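Local coordinates for motility-associated killing factor MakB (Vibrio cholerae serotype O1, PDB 6W1W), which probably acts as one component of a three-part cytotoxin whose parts resemble alpha-pore-forming toxins, at residues V41-W47 and E251-A256; A135-E139 and L266-E271; I163-I167 and A257-I262; V339-V343 and T351-Q355. All blocks are in the same frame, centred on the assembly; numbering follows the deposited sequence.

Contact 1: residues V41-W47 and E251-A256; sequences VAKDPNW and EEAQAA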
loop_
_atom_site.group_PDB
_atom_site.type_symbol
_atom_site.label_atom_id
_atom_site.label_comp_id
_atom_site.label_asym_id
_atom_site.label_seq_id
_atom_site.Cartn_x
_atom_site.Cartn_y
_atom_site.Cartn_z
ATOM N N VAL A 41 14.580 -8.489 27.173
ATOM C CA VAL A 41 14.232 -7.888 28.454
ATOM C C VAL A 41 15.132 -8.468 29.536
ATOM O O VAL A 41 16.174 -9.065 29.244
ATOM C CB VAL A 41 12.745 -8.102 28.794
ATOM C CG1 VAL A 41 11.876 -7.554 27.687
ATOM C CG2 VAL A 41 12.449 -9.578 29.029
ATOM N N ALA A 42 14.737 -8.293 30.796
ATOM C CA ALA A 42 15.522 -8.794 31.920
ATOM C C ALA A 42 15.637 -10.313 31.891
ATOM O O ALA A 42 16.644 -10.855 31.420
ATOM C CB ALA A 42 14.906 -8.345 33.247
ATOM N N LYS A 43 14.620 -11.009 32.410
ATOM C CA LYS A 43 14.688 -12.463 32.476
ATOM C C LYS A 43 14.702 -13.084 31.084
ATOM O O LYS A 43 15.268 -14.166 30.894
ATOM C CB LYS A 43 13.515 -12.996 33.306
ATOM C CG LYS A 43 13.377 -14.516 33.316
ATOM C CD LYS A 43 14.616 -15.199 33.886
ATOM C CE LYS A 43 14.501 -16.718 33.812
ATOM N NZ LYS A 43 15.727 -17.388 34.330
ATOM N N ASP A 44 14.119 -12.396 30.098
ATOM C CA ASP A 44 13.957 -12.883 28.733
ATOM C C ASP A 44 13.162 -14.183 28.761
ATOM O O ASP A 44 13.728 -15.263 28.550
ATOM C CB ASP A 44 15.318 -13.070 28.057
ATOM C CG ASP A 44 15.228 -13.023 26.549
ATOM O OD1 ASP A 44 14.102 -12.894 26.026
ATOM O OD2 ASP A 44 16.283 -13.110 25.890
ATOM N N PRO A 45 11.849 -14.117 29.018
ATOM C CA PRO A 45 11.068 -15.347 29.194
ATOM C C PRO A 45 10.824 -16.072 27.882
ATOM O O PRO A 45 11.317 -15.655 26.830
ATOM C CB PRO A 45 9.759 -14.842 29.812
ATOM C CG PRO A 45 9.605 -13.480 29.229
ATOM C CD PRO A 45 11.000 -12.917 29.114
ATOM N N ASN A 46 10.049 -17.157 27.934
ATOM C CA ASN A 46 9.899 -18.013 26.759
ATOM C C ASN A 46 9.126 -17.310 25.649
ATOM O O ASN A 46 9.563 -17.300 24.492
ATOM C CB ASN A 46 9.218 -19.330 27.138
ATOM C CG ASN A 46 9.019 -20.250 25.939
ATOM O OD1 ASN A 46 7.905 -20.400 25.436
ATOM N ND2 ASN A 46 10.104 -20.862 25.474
ATOM N N TRP A 47 7.969 -16.719 25.979
ATOM C CA TRP A 47 7.123 -16.132 24.941
ATOM C C TRP A 47 7.884 -15.112 24.107
ATOM O O TRP A 47 7.599 -14.952 22.914
ATOM C CB TRP A 47 5.875 -15.494 25.559
ATOM C CG TRP A 47 6.148 -14.299 26.450
ATOM C CD1 TRP A 47 6.280 -14.305 27.811
ATOM C CD2 TRP A 47 6.309 -12.933 26.040
ATOM N NE1 TRP A 47 6.515 -13.032 28.269
ATOM C CE2 TRP A 47 6.542 -12.173 27.202
ATOM C CE3 TRP A 47 6.286 -12.283 24.802
ATOM C CZ2 TRP A 47 6.747 -10.793 27.163
ATOM C CZ3 TRP A 47 6.492 -10.915 24.765
ATOM C CH2 TRP A 47 6.718 -10.185 25.937
ATOM N N GLU A 251 8.745 -5.013 34.148
ATOM C CA GLU A 251 9.561 -5.062 32.938
ATOM C C GLU A 251 8.910 -5.919 31.859
ATOM O O GLU A 251 8.764 -5.485 30.710
ATOM C CB GLU A 251 10.956 -5.590 33.269
ATOM C CG GLU A 251 11.818 -4.625 34.059
ATOM C CD GLU A 251 13.132 -4.338 33.365
ATOM O OE1 GLU A 251 13.275 -4.732 32.185
ATOM O OE2 GLU A 251 14.019 -3.723 33.997
ATOM N N GLU A 252 8.516 -7.146 32.210
ATOM C CA GLU A 252 7.885 -8.022 31.228
ATOM C C GLU A 252 6.550 -7.459 30.763
ATOM O O GLU A 252 6.241 -7.488 29.565
ATOM C CB GLU A 252 7.700 -9.424 31.809
ATOM C CG GLU A 252 8.963 -10.269 31.821
ATOM C CD GLU A 252 8.670 -11.747 31.995
ATOM O OE1 GLU A 252 7.557 -12.184 31.626
ATOM O OE2 GLU A 252 9.555 -12.473 32.497
ATOM N N ALA A 253 5.749 -6.938 31.696
ATOM C CA ALA A 253 4.443 -6.395 31.345
ATOM C C ALA A 253 4.560 -5.258 30.338
ATOM O O ALA A 253 3.702 -5.116 29.458
ATOM C CB ALA A 253 3.718 -5.924 32.605
ATOM N N GLN A 254 5.607 -4.440 30.446
ATOM C CA GLN A 254 5.829 -3.410 29.437
ATOM C C GLN A 254 6.112 -4.035 28.079
ATOM O O GLN A 254 5.499 -3.662 27.072
ATOM C CB GLN A 254 6.979 -2.493 29.855
ATOM C CG GLN A 254 6.632 -1.517 30.968
ATOM C CD GLN A 254 7.849 -0.770 31.473
ATOM O OE1 GLN A 254 8.460 0.015 30.744
ATOM N NE2 GLN A 254 8.221 -1.024 32.724
ATOM N N ALA A 255 7.035 -5.003 28.041
ATOM C CA ALA A 255 7.340 -5.692 26.789
ATOM C C ALA A 255 6.121 -6.428 26.257
ATOM O O ALA A 255 5.896 -6.474 25.041
ATOM C CB ALA A 255 8.499 -6.667 26.989
ATOM N N ALA A 256 5.323 -7.014 27.152
ATOM C CA ALA A 256 4.103 -7.685 26.716
ATOM C C ALA A 256 3.136 -6.690 26.091
ATOM O O ALA A 256 2.564 -6.946 25.024
ATOM C CB ALA A 256 3.450 -8.410 27.894
#

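Contact 2: residues A135-E139 and L266-E271; sequences AKNAE and LSNMSE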
loop_
_atom_site.group_PDB
_atom_site.type_symbol
_atom_site.label_atom_id
_atom_site.label_comp_id
_atom_site.label_asym_id
_atom_site.label_seq_id
_atom_site.Cartn_x
_atom_site.Cartn_y
_atom_site.Cartn_z
ATOM N N ALA A 135 0.520 -13.244 5.170
ATOM C CA ALA A 135 0.715 -12.248 6.220
ATOM C C ALA A 135 -0.244 -12.478 7.382
ATOM O O ALA A 135 0.127 -12.300 8.548
ATOM C CB ALA A 135 0.542 -10.844 5.646
ATOM N N LYS A 136 -1.482 -12.882 7.085
ATOM C CA LYS A 136 -2.427 -13.209 8.147
ATOM C C LYS A 136 -1.985 -14.433 8.943
ATOM O O LYS A 136 -2.264 -14.524 10.144
ATOM C CB LYS A 136 -3.820 -13.426 7.557
ATOM C CG LYS A 136 -4.528 -12.135 7.189
ATOM C CD LYS A 136 -4.582 -11.225 8.398
ATOM C CE LYS A 136 -4.795 -9.779 8.011
ATOM N NZ LYS A 136 -4.548 -8.879 9.170
ATOM N N ASN A 137 -1.292 -15.376 8.300
ATOM C CA ASN A 137 -0.823 -16.562 9.012
ATOM C C ASN A 137 0.283 -16.212 10.001
ATOM O O ASN A 137 0.194 -16.543 11.190
ATOM C CB ASN A 137 -0.335 -17.620 8.020
ATOM C CG ASN A 137 -1.405 -18.644 7.675
ATOM O OD1 ASN A 137 -2.400 -18.791 8.391
ATOM N ND2 ASN A 137 -1.195 -19.373 6.578
ATOM N N ALA A 138 1.343 -15.549 9.526
ATOM C CA ALA A 138 2.461 -15.225 10.408
ATOM C C ALA A 138 2.046 -14.265 11.513
ATOM O O ALA A 138 2.664 -14.252 12.584
ATOM C CB ALA A 138 3.619 -14.636 9.606
ATOM N N GLU A 139 1.009 -13.456 11.278
ATOM C CA GLU A 139 0.504 -12.582 12.331
ATOM C C GLU A 139 -0.135 -13.392 13.454
ATOM O O GLU A 139 0.183 -13.193 14.632
ATOM C CB GLU A 139 -0.495 -11.579 11.751
ATOM C CG GLU A 139 0.144 -10.331 11.145
ATOM C CD GLU A 139 -0.830 -9.530 10.298
ATOM O OE1 GLU A 139 -2.053 -9.635 10.537
ATOM O OE2 GLU A 139 -0.375 -8.810 9.383
ATOM N N LEU A 266 0.013 -4.126 12.877
ATOM C CA LEU A 266 0.263 -4.979 11.719
ATOM C C LEU A 266 -1.026 -5.619 11.220
ATOM O O LEU A 266 -1.275 -5.666 10.009
ATOM C CB LEU A 266 1.289 -6.054 12.068
ATOM C CG LEU A 266 2.749 -5.624 12.212
ATOM C CD1 LEU A 266 3.629 -6.804 12.608
ATOM C CD2 LEU A 266 3.250 -4.996 10.926
ATOM N N SER A 267 -1.859 -6.118 12.138
ATOM C CA SER A 267 -3.149 -6.677 11.741
ATOM C C SER A 267 -3.988 -5.651 10.989
ATOM O O SER A 267 -4.550 -5.957 9.931
ATOM C CB SER A 267 -3.906 -7.192 12.967
ATOM O OG SER A 267 -3.521 -8.518 13.292
ATOM N N ASN A 268 -4.079 -4.427 11.515
ATOM C CA ASN A 268 -4.866 -3.402 10.839
ATOM C C ASN A 268 -4.209 -2.960 9.541
ATOM O O ASN A 268 -4.906 -2.660 8.563
ATOM C CB ASN A 268 -5.080 -2.202 11.758
ATOM C CG ASN A 268 -5.956 -2.533 12.949
ATOM O OD1 ASN A 268 -5.581 -2.291 14.095
ATOM N ND2 ASN A 268 -7.135 -3.084 12.682
ATOM N N MET A 269 -2.877 -2.906 9.518
ATOM C CA MET A 269 -2.173 -2.581 8.284
ATOM C C MET A 269 -2.452 -3.618 7.204
ATOM O O MET A 269 -2.641 -3.266 6.033
ATOM C CB MET A 269 -0.673 -2.479 8.550
ATOM C CG MET A 269 0.068 -1.454 7.706
ATOM S SD MET A 269 1.765 -1.207 8.301
ATOM C CE MET A 269 1.532 -1.233 10.082
ATOM N N SER A 270 -2.476 -4.905 7.577
ATOM C CA SER A 270 -2.694 -5.959 6.593
ATOM C C SER A 270 -4.105 -5.928 6.030
ATOM O O SER A 270 -4.312 -6.321 4.878
ATOM C CB SER A 270 -2.413 -7.330 7.205
ATOM O OG SER A 270 -1.025 -7.522 7.412
ATOM N N GLU A 271 -5.089 -5.466 6.811
ATOM C CA GLU A 271 -6.457 -5.411 6.305
ATOM C C GLU A 271 -6.628 -4.414 5.166
ATOM O O GLU A 271 -7.699 -4.383 4.552
ATOM C CB GLU A 271 -7.432 -5.086 7.437
ATOM C CG GLU A 271 -7.365 -6.034 8.629
ATOM C CD GLU A 271 -7.724 -7.477 8.289
ATOM O OE1 GLU A 271 -8.301 -7.729 7.208
ATOM O OE2 GLU A 271 -7.434 -8.366 9.119
#

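Contact 3: residues I163-I167 and A257-I262; sequences IATEI and AITKAI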
loop_
_atom_site.group_PDB
_atom_site.type_symbol
_atom_site.label_atom_id
_atom_site.label_comp_id
_atom_site.label_asym_id
_atom_site.label_seq_id
_atom_site.Cartn_x
_atom_site.Cartn_y
_atom_site.Cartn_z
ATOM N N ILE A 163 -1.106 0.646 28.268
ATOM C CA ILE A 163 0.136 0.844 27.530
ATOM C C ILE A 163 -0.037 0.446 26.069
ATOM O O ILE A 163 0.471 1.119 25.165
ATOM C CB ILE A 163 1.283 0.068 28.198
ATOM C CG1 ILE A 163 1.545 0.614 29.601
ATOM C CG2 ILE A 163 2.545 0.146 27.351
ATOM C CD1 ILE A 163 2.668 -0.088 30.318
ATOM N N ALA A 164 -0.758 -0.647 25.810
ATOM C CA ALA A 164 -0.983 -1.061 24.428
ATOM C C ALA A 164 -1.934 -0.113 23.705
ATOM O O ALA A 164 -1.784 0.111 22.496
ATOM C CB ALA A 164 -1.518 -2.494 24.382
ATOM N N THR A 165 -2.903 0.460 24.425
ATOM C CA THR A 165 -3.836 1.401 23.813
ATOM C C THR A 165 -3.169 2.736 23.508
ATOM O O THR A 165 -3.526 3.398 22.525
ATOM C CB THR A 165 -5.049 1.622 24.723
ATOM O OG1 THR A 165 -5.532 0.360 25.202
ATOM C CG2 THR A 165 -6.166 2.334 23.974
ATOM N N GLU A 166 -2.199 3.138 24.332
ATOM C CA GLU A 166 -1.510 4.404 24.109
ATOM C C GLU A 166 -0.558 4.311 22.927
ATOM O O GLU A 166 -0.472 5.242 22.114
ATOM C CB GLU A 166 -0.753 4.818 25.373
ATOM C CG GLU A 166 -0.608 6.314 25.539
ATOM C CD GLU A 166 -1.899 7.044 25.224
ATOM O OE1 GLU A 166 -1.861 8.001 24.423
ATOM O OE2 GLU A 166 -2.956 6.648 25.760
ATOM N N ILE A 167 0.169 3.198 22.822
ATOM C CA ILE A 167 1.045 2.970 21.678
ATOM C C ILE A 167 0.233 2.962 20.390
ATOM O O ILE A 167 0.673 3.474 19.351
ATOM C CB ILE A 167 1.831 1.661 21.876
ATOM C CG1 ILE A 167 2.812 1.806 23.041
ATOM C CG2 ILE A 167 2.558 1.269 20.604
ATOM C CD1 ILE A 167 3.374 0.487 23.541
ATOM N N ALA A 257 2.965 -5.530 26.731
ATOM C CA ALA A 257 2.018 -4.538 26.236
ATOM C C ALA A 257 2.507 -3.898 24.941
ATOM O O ALA A 257 1.706 -3.625 24.037
ATOM C CB ALA A 257 1.771 -3.480 27.308
ATOM N N ILE A 258 3.815 -3.652 24.830
ATOM C CA ILE A 258 4.365 -3.064 23.609
ATOM C C ILE A 258 4.104 -3.971 22.412
ATOM O O ILE A 258 3.500 -3.552 21.415
ATOM C CB ILE A 258 5.868 -2.777 23.778
ATOM C CG1 ILE A 258 6.086 -1.653 24.796
ATOM C CG2 ILE A 258 6.506 -2.448 22.427
ATOM C CD1 ILE A 258 7.541 -1.301 25.042
ATOM N N THR A 259 4.546 -5.235 22.505
ATOM C CA THR A 259 4.492 -6.151 21.364
ATOM C C THR A 259 3.059 -6.396 20.903
ATOM O O THR A 259 2.799 -6.499 19.699
ATOM C CB THR A 259 5.172 -7.477 21.714
ATOM O OG1 THR A 259 4.580 -8.030 22.898
ATOM C CG2 THR A 259 6.660 -7.274 21.944
ATOM N N LYS A 260 2.118 -6.494 21.843
ATOM C CA LYS A 260 0.720 -6.663 21.462
ATOM C C LYS A 260 0.247 -5.523 20.565
ATOM O O LYS A 260 -0.491 -5.752 19.600
ATOM C CB LYS A 260 -0.143 -6.783 22.718
ATOM C CG LYS A 260 -1.543 -6.203 22.620
ATOM C CD LYS A 260 -2.460 -7.049 21.761
ATOM C CE LYS A 260 -3.921 -6.733 22.033
ATOM N NZ LYS A 260 -4.376 -7.286 23.342
ATOM N N ALA A 261 0.693 -4.292 20.839
ATOM C CA ALA A 261 0.262 -3.150 20.035
ATOM C C ALA A 261 0.940 -3.112 18.670
ATOM O O ALA A 261 0.315 -2.699 17.686
ATOM C CB ALA A 261 0.524 -1.847 20.789
ATOM N N ILE A 262 2.205 -3.530 18.584
ATOM C CA ILE A 262 2.869 -3.615 17.284
ATOM C C ILE A 262 2.171 -4.639 16.394
ATOM O O ILE A 262 1.938 -4.393 15.203
ATOM C CB ILE A 262 4.361 -3.946 17.464
ATOM C CG1 ILE A 262 4.967 -3.051 18.542
ATOM C CG2 ILE A 262 5.108 -3.768 16.150
ATOM C CD1 ILE A 262 4.874 -1.580 18.223
#

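Contact 4: residues V339-V343 and T351-Q355; sequences VGKPV and TIQEQ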
loop_
_atom_site.group_PDB
_atom_site.type_symbol
_atom_site.label_atom_id
_atom_site.label_comp_id
_atom_site.label_asym_id
_atom_site.label_seq_id
_atom_site.Cartn_x
_atom_site.Cartn_y
_atom_site.Cartn_z
ATOM N N VAL A 339 12.069 11.139 -1.676
ATOM C CA VAL A 339 12.436 10.574 -0.385
ATOM C C VAL A 339 12.785 11.726 0.549
ATOM O O VAL A 339 13.799 12.404 0.365
ATOM C CB VAL A 339 13.596 9.581 -0.512
ATOM C CG1 VAL A 339 13.680 8.699 0.726
ATOM C CG2 VAL A 339 13.431 8.740 -1.765
ATOM N N GLY A 340 11.929 11.955 1.542
ATOM C CA GLY A 340 12.195 12.940 2.567
ATOM C C GLY A 340 13.163 12.424 3.613
ATOM O O GLY A 340 13.574 11.264 3.615
ATOM N N LYS A 341 13.534 13.316 4.518
ATOM C CA LYS A 341 14.458 12.939 5.578
ATOM C C LYS A 341 13.719 12.118 6.629
ATOM O O LYS A 341 12.627 12.511 7.061
ATOM C CB LYS A 341 15.089 14.177 6.207
ATOM C CG LYS A 341 15.772 15.101 5.207
ATOM C CD LYS A 341 16.753 16.035 5.896
ATOM C CE LYS A 341 17.484 16.919 4.898
ATOM N NZ LYS A 341 18.563 17.716 5.555
ATOM N N PRO A 342 14.257 10.976 7.049
ATOM C CA PRO A 342 13.575 10.169 8.064
ATOM C C PRO A 342 13.620 10.847 9.420
ATOM O O PRO A 342 14.502 11.653 9.714
ATOM C CB PRO A 342 14.373 8.864 8.072
ATOM C CG PRO A 342 15.741 9.279 7.629
ATOM C CD PRO A 342 15.521 10.362 6.609
ATOM N N VAL A 343 12.644 10.504 10.257
ATOM C CA VAL A 343 12.523 11.073 11.594
ATOM C C VAL A 343 12.311 9.935 12.586
ATOM O O VAL A 343 11.482 9.049 12.352
ATOM C CB VAL A 343 11.379 12.107 11.669
ATOM C CG1 VAL A 343 10.464 11.988 10.461
ATOM C CG2 VAL A 343 10.588 11.952 12.958
ATOM N N THR A 351 11.934 12.375 22.677
ATOM C CA THR A 351 12.659 13.163 21.692
ATOM C C THR A 351 12.199 12.808 20.281
ATOM O O THR A 351 11.770 11.684 20.013
ATOM C CB THR A 351 14.168 12.936 21.825
ATOM O OG1 THR A 351 14.446 11.534 21.764
ATOM C CG2 THR A 351 14.659 13.461 23.154
ATOM N N ILE A 352 12.289 13.786 19.379
ATOM C CA ILE A 352 11.896 13.633 17.976
ATOM C C ILE A 352 13.014 14.247 17.140
ATOM O O ILE A 352 13.091 15.472 16.997
ATOM C CB ILE A 352 10.547 14.292 17.660
ATOM C CG1 ILE A 352 9.425 13.627 18.456
ATOM C CG2 ILE A 352 10.253 14.245 16.166
ATOM C CD1 ILE A 352 8.072 14.237 18.206
ATOM N N GLN A 353 13.895 13.408 16.604
ATOM C CA GLN A 353 15.004 13.864 15.785
ATOM C C GLN A 353 14.663 13.715 14.307
ATOM O O GLN A 353 13.585 13.254 13.928
ATOM C CB GLN A 353 16.285 13.093 16.112
ATOM C CG GLN A 353 16.939 13.470 17.424
ATOM C CD GLN A 353 16.614 12.495 18.536
ATOM O OE1 GLN A 353 15.835 11.554 18.350
ATOM N NE2 GLN A 353 17.212 12.710 19.703
ATOM N N GLU A 354 15.610 14.114 13.463
ATOM C CA GLU A 354 15.519 13.925 12.023
ATOM C C GLU A 354 16.873 13.435 11.535
ATOM O O GLU A 354 17.887 14.113 11.727
ATOM C CB GLU A 354 15.110 15.217 11.309
ATOM C CG GLU A 354 15.401 15.199 9.815
ATOM C CD GLU A 354 14.922 16.445 9.096
ATOM O OE1 GLU A 354 13.695 16.595 8.909
ATOM O OE2 GLU A 354 15.775 17.275 8.715
ATOM N N GLN A 355 16.895 12.251 10.935
ATOM C CA GLN A 355 18.132 11.686 10.412
ATOM C C GLN A 355 18.256 11.953 8.916
ATOM O O GLN A 355 18.380 13.102 8.488
ATOM C CB GLN A 355 18.207 10.179 10.690
ATOM C CG GLN A 355 18.952 9.805 11.972
ATOM C CD GLN A 355 18.162 10.114 13.232
ATOM O OE1 GLN A 355 16.931 10.106 13.226
ATOM N NE2 GLN A 355 18.870 10.387 14.324
#

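Contact 1: residues V41-W47 and E251-A256
V41, P45 and W47, in the turn that leads into helix 46-66 and in its first residues, face the opening turns of helix 251-270, with P45 at the N-cap position of its own helix. The evidence for an apolar centre is V41 CG1 lying 3.6 Å from A255 CB, and F211 of strand 209-220 touches both residues. W47 reaches the same helix. Its CG sits between its backbone N and carbonyl carbon (chi1 65°), and the six-membered end of the indole is carried to the helix backbone, where W47 CH2 comes 3.7 Å from A256 N. Beside it, W47 CZ2 lies 4.1 Å from A256 CB.

E252 supplies the polar half. Its chain is extended beyond CG and meets P45 from the opposite direction, so that E252 CD stands 3.4 Å from P45 CG and both carboxylate oxygens lie against the pyrrolidine ring. E252 OE1 also lies in the plane of the W47 ring at its edge, 3.6 Å from W47 NE1, with ring and carboxylate planes turned 61° apart. That spacing is contact rather than a hydrogen bond. At the periphery, A42 CB comes 4.1 Å from E251 OE1. On the loop's other side, D44 turns from the helix and forms a salt bridge with R52.

Chemically, methyl and ring contacts share the interface with the E252 carboxylate, which lies among them, while E251 stands at the margin. Both acids begin their helix, where the positive end of its dipole would probably favour their negative charge.

Contact 2: residues A135-E139 and L266-E271
K136 reaches across to E271, S270 and S267, and its path can be followed atom by atom. From CB the chain bends at chi2 (-55°) and then runs nearly straight, which swings CD, CE and NZ round to helix 251-270. CD only approaches the E271 carboxylate. CE lies 3.2 Å from E271 OE2 and 3.5 Å from S270 CB, so the methylene passes close to both residues.

The ammonium has three acceptors. K136 NZ donates to E271 OE2 at 2.9 Å in a salt bridge, approaching from above the carboxylate, 63° out of its plane. A second bond, from K136 NZ to S267 O at 3.0 Å, lies in the carbonyl plane on a lone pair, although that carbonyl also takes the helical bond from E271 N. The third partner belongs to the lysine's own helix: K136 NZ meets E139 OE1 at 2.9 Å on the syn lone pair. One positive charge thus serves two carboxylates and probably offsets their mutual repulsion.

E139 OE1 receives a further, weak bond from S267 OG at 3.3 Å. Its other oxygen is directed at S270 OG, but the modelled separation is too short to be trusted in detail. Y132 OH bonds to E271 OE1 and Y29 OH weakly to E139 OE2, the Y29 side chain also packing on A135, L266 and S270.

K136, E139 and E271 form the polar link here. The short segments of helices 100-151 and 251-270 run at 169°, axes 10.4 Å apart, an antiparallel packing consistent with the helical bundle of alpha-pore-forming toxins.

Contact 3: residues I163-I167 and A257-I262
I258, which meets I167 across the contact, has a carbonyl oxygen gripped by two amides of its own helix: I262 N at 3.1 Å from I258 O, and, weakly, A261 N at 3.0 Å. With the backbone bonded inside the helix, what passes between the segments is van der Waals contact.

I167 carries much of it through two branches. Its CG1 lies anti to the carbonyl carbon (chi1 -67°), and the extended CD1 crosses the I258 side chain at about a right angle, with I167 CD1 3.7 Å from I258 CG1. The CG2 branch, pointed instead at the next turn, rests 3.7 Å from A261 CB. One turn earlier, I163 CB lies 3.7 Å from A257 CB.

A164 fits where little side chain intervenes. Its methyl faces a carbonyl, A164 CB being 3.4 Å from A257 O, and A164 O in turn lies 3.5 Å from A261 CB. K260 borders this site and forms a cation-pi pair with W150.

Because A164, A257 and A261 present only methyls, the axes come within 8.1 Å and cross at -43°. L245 of helix 233-245 touches I163 and L242 touches I167, while Y201 and L212 of strands 193-203 and 209-220 touch I258. This is a close helix crossing at alanines; helices packed beside the antiparallel strands 193-203 and 209-220 are consistent with the head domain of alpha-pore-forming toxins.

Contact 4: residues V339-V343 and T351-Q355
P342 and Q355 supply the hydrogen bond of this hairpin contact: Q355 N donates to P342 O at 2.8 Å, with an N-H...O angle of 140° and the donor tilted 29° from the carbonyl plane. Two CA-H...O contacts accompany it. E354 CA lies 3.4 Å from the same P342 O, and V343 CA is equally close, 3.4 Å, to Q353 O.

Apolar contact is concentrated at V343, whose CG2 lies 4.0 Å from I352 CG2, the two side chains pointing the same way. P342 adds its ring, crossing the Q355 side chain at about a right angle.

Charge plays a looser part. E354 holds its CG anti to the backbone N (chi1 163°), which sends the carboxylate across the methylenes of K341 at a slant: E354 OE2 is 3.2 Å from K341 CD but 4.2 Å from K341 NZ, beyond a salt bridge.

In the fold, strand 351-354 is an outermost strand of the mixed sheet. Strand 338-346 lies inside it and bonds on to 193-203 through G340 with Q194 and V343 with M196. Helix 225-230 packs against V343 and I352 through I229, and against E354 through Y226.

How the contacts relate
Contacts 1, 3 and 2 follow one another along helix 251-270, which joins three partners: the entry to helix 46-66, helix 157-176 and helix 100-151. Centres of contacts 1 and 3 are 14 Å apart, those of 3 and 2 are 16 Å, and contacts 1 and 2 are 23 Å. Contacts 1 and 3 touch, W47 CZ3 lying 3.9 Å from T259 OG1. Along the chain contact 3 is nested within contact 2, whereas contact 1 alternates with both. Contact 4 closes later, a local hairpin, its centre 23 to 29 Å from those of the others. One helix therefore links the long bundle to the part of the chain carrying the sheet, while the C-terminal hairpin edges that sheet.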